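Local coordinates for probable oxidoreductase (PDB 4EYE), which probably works as a zinc-binding-dehydrogenase-type oxidoreductase of the quinone oxidoreductase family, and is regarded as a FadB4 ortholog, at residues Gly167-Ile172 against Thr194-Phe199; Lys186-Val191 against Arg220-Gly225. One frame throughout, in Å; residues are numbered along the deposited sequence.

Interaction 1: Gly167-Ile172 against Thr194-Phe199; sequences GAAGGI and TAATEF
Ala169 O approaches the Phe199 ring obliquely. CE2 of Phe199 lies 4.1 Å from Ala169 O, and CD2 of Phe199 lies 4.3 Å from Ala169 CB. The ring of Tyr335 also meets Phe199, with the two planes inclined at about 45°. Phe199 CG is anti to its backbone N (chi1 172°), which places the ring beside Ala169.

The setting is the Rossmann-type fold, as in zinc-binding-dehydrogenase relatives. Residues 167-170 form the glycine-rich turn after strand 162-165, and Gly171 and Ile172 start helix 171-182. In this family such a turn usually lies by the dinucleotide cofactor. A type I beta turn runs from Gly167 to Gly170, and Gly170 is the N-cap of the helix. Residues 194-196 make a short 3-10 turn that leads into helix 197-203.

The contact is mainly apolar, and no hydrogen bond crosses it. Tyr335 also touches Ala196, and Gly336 next to it bonds to the Ala169 backbone. On the other segment, Thr194 O accepts from both N and OG1 of Thr197, which ties down the start of the helix. The two methyl groups, Ala169 CB and Ala196 CB, meet at 3.4 Å, tighter than usual van der Waals contact.

Interaction 2: Lys186-Val191 against Arg220-Gly225; sequences KVIAVV and REATGG
Ile188 reaches from the strand to the C-terminal end of helix 215-222 and the residue after it, and all the direct contact is apolar. Its delta methyl does the touching. Ile188 CD1 lies 3.7 Å from Thr223 CG2 and 4.2 Å from Ala222 CB. The Ile188 side chain is extended along CG1 (chi2 164°), so the delta methyl is carried well out from the sheet. The Ile188 and Thr223 side chains cross at about a right angle. Ile188 also packs on Leu164 and Ile207 of the flanking strands. No hydrogen bond joins the two segments.

The hydrogen bonds lie within residues 220-225 and shape the helix end. Arg220 O is gripped by three donors: Thr223 N, Thr223 OG1 and Gly225 N. Thr223 OG1 donates to Arg220 O at 2.7 Å, from a place 27° out of the carbonyl plane. Thr223 thus turns its hydroxyl back to the helix while CG2 faces Ile188. Gly227 N is a further partner of Thr223 OG1.

The guanidinium of Arg220 takes no part across the contact. Within its own segment, Arg220 NH1 makes a weak bond of 2.8 Å to Gly225 O, while Arg220 NE bonds to Arg245 O.

Gly225 N to Arg220 O and Gly224 N to Glu221 O, the latter 3.0 Å long, make a Schellman motif. Gly224 is its C-prime residue, with positive phi. The whole is a helix packed on one face of a parallel sheet, with its C-terminal end against the second strand, as expected of the alpha/beta layering of a Rossmann-type fold.

Both contacts belong to the Rossmann-type part of the chain. Strand 186-191 is a segment of interaction 2 and packs beside both segments of interaction 1. In chain order the segments run 167-172, 186-191, 194-199, 220-225, so those of the two interactions alternate. The centres lie about 15 Å apart. They also touch directly: Ala168 CB packs 3.6 Å from Ala189 CB, and Thr197 OG1 lies near Val191 CG2. Interaction 1 is the more buried and joins a turn to a helix start through small methyls and a ring. Interaction 2 is partly buried and farther from the chain centre. It joins a strand to a helix end, where an apolar contact adjoins a polar cap.

Interaction 1: Gly167-Ile172 against Thr194-Phe199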
ATOM      1  N   GLY A 167      -0.462   4.460 -12.877  1.00 21.70           N
ATOM      2  CA  GLY A 167      -0.582   5.237 -11.602  1.00 21.52           C
ATOM      3  C   GLY A 167       0.710   5.173 -10.779  1.00 21.07           C
ATOM      4  O   GLY A 167       0.700   4.961  -9.560  1.00 21.02           O
ATOM      5  N   ALA A 168       1.827   5.278 -11.486  1.00 20.90           N
ATOM      6  CA  ALA A 168       3.100   4.729 -11.026  1.00 20.31           C
ATOM      7  C   ALA A 168       3.685   5.471  -9.822  1.00 20.12           C
ATOM      8  O   ALA A 168       4.399   4.862  -9.059  1.00 19.76           O
ATOM      9  CB  ALA A 168       4.096   4.712 -12.164  1.00 20.38           C
ATOM     10  N   ALA A 169       3.352   6.749  -9.653  1.00 20.00           N
ATOM     11  CA  ALA A 169       3.844   7.550  -8.483  1.00 19.91           C
ATOM     12  C   ALA A 169       3.026   7.365  -7.173  1.00 19.40           C
ATOM     13  O   ALA A 169       3.394   7.885  -6.146  1.00 19.18           O
ATOM     14  CB  ALA A 169       3.870   9.056  -8.840  1.00 20.12           C
ATOM     15  N   GLY A 170       1.884   6.678  -7.240  1.00 19.23           N
ATOM     16  CA  GLY A 170       1.051   6.488  -6.082  1.00 18.98           C
ATOM     17  C   GLY A 170       1.647   5.384  -5.191  1.00 18.54           C
ATOM     18  O   GLY A 170       2.722   4.865  -5.468  1.00 18.27           O
ATOM     19  N   GLY A 171       0.949   5.055  -4.105  1.00 18.26           N
ATOM     20  CA  GLY A 171       1.480   4.092  -3.117  1.00 17.87           C
ATOM     21  C   GLY A 171       1.670   2.712  -3.723  1.00 17.59           C
ATOM     22  O   GLY A 171       2.733   2.119  -3.671  1.00 17.53           O
ATOM     23  N   ILE A 172       0.619   2.232  -4.367  1.00 17.43           N
ATOM     24  CA  ILE A 172       0.644   0.937  -4.970  1.00 17.20           C
ATOM     25  C   ILE A 172       1.624   0.880  -6.126  1.00 16.81           C
ATOM     26  O   ILE A 172       2.426  -0.023  -6.213  1.00 16.63           O
ATOM     27  CB  ILE A 172      -0.761   0.532  -5.430  1.00 17.49           C
ATOM     28  CG1 ILE A 172      -1.617   0.282  -4.207  1.00 17.70           C
ATOM     29  CG2 ILE A 172      -0.633  -0.743  -6.276  1.00 17.49           C
ATOM     30  CD1 ILE A 172      -1.325  -1.104  -3.608  1.00 17.81           C
ATOM     31  N   THR A 194       2.577  14.446 -14.373  1.00 35.03           N
ATOM     32  CA  THR A 194       3.874  14.536 -15.054  1.00 34.45           C
ATOM     33  C   THR A 194       4.964  15.153 -14.155  1.00 33.45           C
ATOM     34  O   THR A 194       6.143  14.904 -14.360  1.00 33.33           O
ATOM     35  CB  THR A 194       3.774  15.275 -16.402  1.00 36.35           C
ATOM     36  OG1 THR A 194       3.380  16.629 -16.166  1.00 36.50           O
ATOM     37  CG2 THR A 194       2.751  14.585 -17.338  1.00 36.90           C
ATOM     38  N   ALA A 195       4.571  15.932 -13.154  1.00 32.47           N
ATOM     39  CA  ALA A 195       5.511  16.420 -12.140  1.00 32.66           C
ATOM     40  C   ALA A 195       6.167  15.273 -11.307  1.00 31.53           C
ATOM     41  O   ALA A 195       7.152  15.513 -10.603  1.00 31.97           O
ATOM     42  CB  ALA A 195       4.812  17.426 -11.215  1.00 32.65           C
ATOM     43  N   ALA A 196       5.647  14.046 -11.402  1.00 30.17           N
ATOM     44  CA  ALA A 196       6.214  12.888 -10.654  1.00 29.40           C
ATOM     45  C   ALA A 196       7.208  12.088 -11.466  1.00 29.03           C
ATOM     46  O   ALA A 196       7.691  11.043 -11.005  1.00 27.35           O
ATOM     47  CB  ALA A 196       5.085  11.951 -10.188  1.00 28.77           C
ATOM     48  N   THR A 197       7.494  12.548 -12.684  1.00 28.72           N
ATOM     49  CA  THR A 197       8.365  11.820 -13.597  1.00 29.18           C
ATOM     50  C   THR A 197       9.735  11.488 -12.990  1.00 29.27           C
ATOM     51  O   THR A 197      10.177  10.346 -13.074  1.00 29.20           O
ATOM     52  CB  THR A 197       8.554  12.599 -14.939  1.00 30.00           C
ATOM     53  OG1 THR A 197       7.282  12.702 -15.579  1.00 30.06           O
ATOM     54  CG2 THR A 197       9.508  11.856 -15.869  1.00 29.76           C
ATOM     55  N   GLU A 198      10.397  12.471 -12.372  1.00 29.69           N
ATOM     56  CA  GLU A 198      11.737  12.219 -11.789  1.00 30.63           C
ATOM     57  C   GLU A 198      11.657  11.321 -10.547  1.00 27.73           C
ATOM     58  O   GLU A 198      12.539  10.493 -10.308  1.00 27.94           O
ATOM     59  CB  GLU A 198      12.450  13.525 -11.427  1.00 33.00           C
ATOM     60  CG  GLU A 198      12.673  14.447 -12.609  1.00 36.75           C
ATOM     61  CD  GLU A 198      13.459  13.806 -13.721  1.00 40.54           C
ATOM     62  OE1 GLU A 198      13.198  14.188 -14.881  1.00 48.61           O
ATOM     63  OE2 GLU A 198      14.329  12.927 -13.455  1.00 44.39           O
ATOM     64  N   PHE A 199      10.613  11.508  -9.763  1.00 26.16           N
ATOM     65  CA  PHE A 199      10.381  10.654  -8.606  1.00 25.42           C
ATOM     66  C   PHE A 199      10.307   9.212  -9.043  1.00 24.59           C
ATOM     67  O   PHE A 199      10.995   8.352  -8.513  1.00 24.70           O
ATOM     68  CB  PHE A 199       9.100  11.031  -7.891  1.00 24.99           C
ATOM     69  CG  PHE A 199       8.718  10.041  -6.803  1.00 24.46           C
ATOM     70  CD1 PHE A 199       9.344  10.082  -5.579  1.00 24.54           C
ATOM     71  CD2 PHE A 199       7.784   9.051  -7.045  1.00 23.86           C
ATOM     72  CE1 PHE A 199       8.999   9.154  -4.576  1.00 24.66           C
ATOM     73  CE2 PHE A 199       7.448   8.126  -6.059  1.00 23.82           C
ATOM     74  CZ  PHE A 199       8.070   8.172  -4.836  1.00 23.66           C
TER

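Interaction 2: Lys186-Val191 against Arg220-Gly225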
ATOM      1  N   LYS A 186      11.940  -5.801 -15.904  1.00 25.94           N
ATOM      2  CA  LYS A 186      12.043  -4.449 -16.458  1.00 26.10           C
ATOM      3  C   LYS A 186      10.714  -3.758 -16.266  1.00 24.85           C
ATOM      4  O   LYS A 186       9.670  -4.393 -16.391  1.00 24.09           O
ATOM      5  CB  LYS A 186      12.396  -4.508 -17.942  1.00 27.96           C
ATOM      6  CG  LYS A 186      12.577  -3.137 -18.622  1.00 29.61           C
ATOM      7  CD  LYS A 186      13.096  -3.230 -20.088  1.00 31.53           C
ATOM      8  CE  LYS A 186      13.108  -1.837 -20.759  1.00 32.61           C
ATOM      9  NZ  LYS A 186      13.883  -1.790 -22.043  1.00 35.11           N
ATOM     10  N   VAL A 187      10.776  -2.473 -15.922  1.00 23.76           N
ATOM     11  CA  VAL A 187       9.612  -1.706 -15.577  1.00 23.25           C
ATOM     12  C   VAL A 187       9.478  -0.479 -16.476  1.00 23.25           C
ATOM     13  O   VAL A 187      10.371   0.366 -16.555  1.00 23.41           O
ATOM     14  CB  VAL A 187       9.610  -1.232 -14.086  1.00 22.78           C
ATOM     15  CG1 VAL A 187       8.417  -0.325 -13.835  1.00 22.31           C
ATOM     16  CG2 VAL A 187       9.556  -2.409 -13.112  1.00 22.18           C
ATOM     17  N   ILE A 188       8.338  -0.403 -17.146  1.00 23.01           N
ATOM     18  CA  ILE A 188       7.901   0.808 -17.820  1.00 23.25           C
ATOM     19  C   ILE A 188       6.809   1.389 -16.932  1.00 23.13           C
ATOM     20  O   ILE A 188       5.873   0.665 -16.582  1.00 22.48           O
ATOM     21  CB  ILE A 188       7.332   0.508 -19.229  1.00 23.17           C
ATOM     22  CG1 ILE A 188       8.419  -0.067 -20.143  1.00 23.52           C
ATOM     23  CG2 ILE A 188       6.846   1.793 -19.899  1.00 23.22           C
ATOM     24  CD1 ILE A 188       7.877  -0.746 -21.391  1.00 23.46           C
ATOM     25  N   ALA A 189       6.945   2.658 -16.559  1.00 23.48           N
ATOM     26  CA  ALA A 189       5.983   3.332 -15.720  1.00 24.02           C
ATOM     27  C   ALA A 189       5.270   4.420 -16.500  1.00 25.43           C
ATOM     28  O   ALA A 189       5.919   5.181 -17.251  1.00 26.49           O
ATOM     29  CB  ALA A 189       6.700   3.939 -14.534  1.00 23.63           C
ATOM     30  N   VAL A 190       3.952   4.499 -16.337  1.00 25.93           N
ATOM     31  CA  VAL A 190       3.170   5.618 -16.883  1.00 26.96           C
ATOM     32  C   VAL A 190       2.674   6.470 -15.727  1.00 27.08           C
ATOM     33  O   VAL A 190       2.201   5.925 -14.723  1.00 25.82           O
ATOM     34  CB  VAL A 190       1.985   5.135 -17.709  1.00 27.47           C
ATOM     35  CG1 VAL A 190       1.169   6.331 -18.218  1.00 28.44           C
ATOM     36  CG2 VAL A 190       2.503   4.334 -18.904  1.00 28.20           C
ATOM     37  N   VAL A 191       2.862   7.782 -15.836  1.00 27.96           N
ATOM     38  CA  VAL A 191       2.416   8.710 -14.806  1.00 29.34           C
ATOM     39  C   VAL A 191       1.295   9.609 -15.328  1.00 32.21           C
ATOM     40  O   VAL A 191       1.438  10.235 -16.369  1.00 31.97           O
ATOM     41  CB  VAL A 191       3.564   9.600 -14.277  1.00 29.10           C
ATOM     42  CG1 VAL A 191       4.614   8.757 -13.528  1.00 28.91           C
ATOM     43  CG2 VAL A 191       4.192  10.447 -15.388  1.00 29.76           C
ATOM     44  N   ARG A 220       4.138   0.126 -26.444  1.00 39.53           N
ATOM     45  CA  ARG A 220       4.476  -0.901 -27.422  1.00 41.95           C
ATOM     46  C   ARG A 220       5.822  -0.676 -28.095  1.00 42.68           C
ATOM     47  O   ARG A 220       6.619  -1.608 -28.229  1.00 43.01           O
ATOM     48  CB  ARG A 220       3.424  -0.971 -28.509  1.00 44.99           C
ATOM     49  CG  ARG A 220       2.226  -1.811 -28.154  1.00 46.87           C
ATOM     50  CD  ARG A 220       1.833  -2.684 -29.341  1.00 49.39           C
ATOM     51  NE  ARG A 220       0.994  -3.723 -28.804  1.00 50.35           N
ATOM     52  CZ  ARG A 220       1.324  -4.995 -28.635  1.00 49.47           C
ATOM     53  NH1 ARG A 220       2.485  -5.502 -29.054  1.00 48.86           N
ATOM     54  NH2 ARG A 220       0.437  -5.777 -28.047  1.00 49.32           N
ATOM     55  N   GLU A 221       6.059   0.556 -28.536  1.00 44.15           N
ATOM     56  CA  GLU A 221       7.294   0.881 -29.259  1.00 46.72           C
ATOM     57  C   GLU A 221       8.516   0.709 -28.354  1.00 43.68           C
ATOM     58  O   GLU A 221       9.552   0.233 -28.798  1.00 40.77           O
ATOM     59  CB  GLU A 221       7.242   2.313 -29.845  1.00 50.56           C
ATOM     60  CG  GLU A 221       7.646   2.381 -31.317  1.00 54.70           C
ATOM     61  CD  GLU A 221       6.685   3.217 -32.143  1.00 57.88           C
ATOM     62  OE1 GLU A 221       6.128   2.672 -33.117  1.00 61.08           O
ATOM     63  OE2 GLU A 221       6.458   4.401 -31.808  1.00 59.49           O
ATOM     64  N   ALA A 222       8.370   1.082 -27.082  1.00 42.36           N
ATOM     65  CA  ALA A 222       9.422   0.872 -26.088  1.00 41.31           C
ATOM     66  C   ALA A 222       9.775  -0.619 -25.888  1.00 40.01           C
ATOM     67  O   ALA A 222      10.872  -0.926 -25.426  1.00 40.43           O
ATOM     68  CB  ALA A 222       9.061   1.531 -24.756  1.00 41.21           C
ATOM     69  N   THR A 223       8.884  -1.530 -26.268  1.00 38.23           N
ATOM     70  CA  THR A 223       9.171  -2.964 -26.173  1.00 38.89           C
ATOM     71  C   THR A 223       9.503  -3.574 -27.530  1.00 40.58           C
ATOM     72  O   THR A 223       9.497  -4.806 -27.681  1.00 40.34           O
ATOM     73  CB  THR A 223       7.996  -3.752 -25.570  1.00 37.70           C
ATOM     74  OG1 THR A 223       6.845  -3.648 -26.416  1.00 37.04           O
ATOM     75  CG2 THR A 223       7.659  -3.231 -24.136  1.00 36.53           C
ATOM     76  N   GLY A 224       9.825  -2.722 -28.510  1.00 40.33           N
ATOM     77  CA  GLY A 224      10.109  -3.198 -29.846  1.00 40.84           C
ATOM     78  C   GLY A 224       8.914  -3.856 -30.497  1.00 41.01           C
ATOM     79  O   GLY A 224       9.077  -4.818 -31.247  1.00 42.53           O
ATOM     80  N   GLY A 225       7.710  -3.353 -30.193  1.00 41.09           N
ATOM     81  CA  GLY A 225       6.462  -3.881 -30.758  1.00 41.00           C
ATOM     82  C   GLY A 225       5.895  -5.169 -30.168  1.00 40.35           C
ATOM     83  O   GLY A 225       4.834  -5.615 -30.584  1.00 41.36           O
TER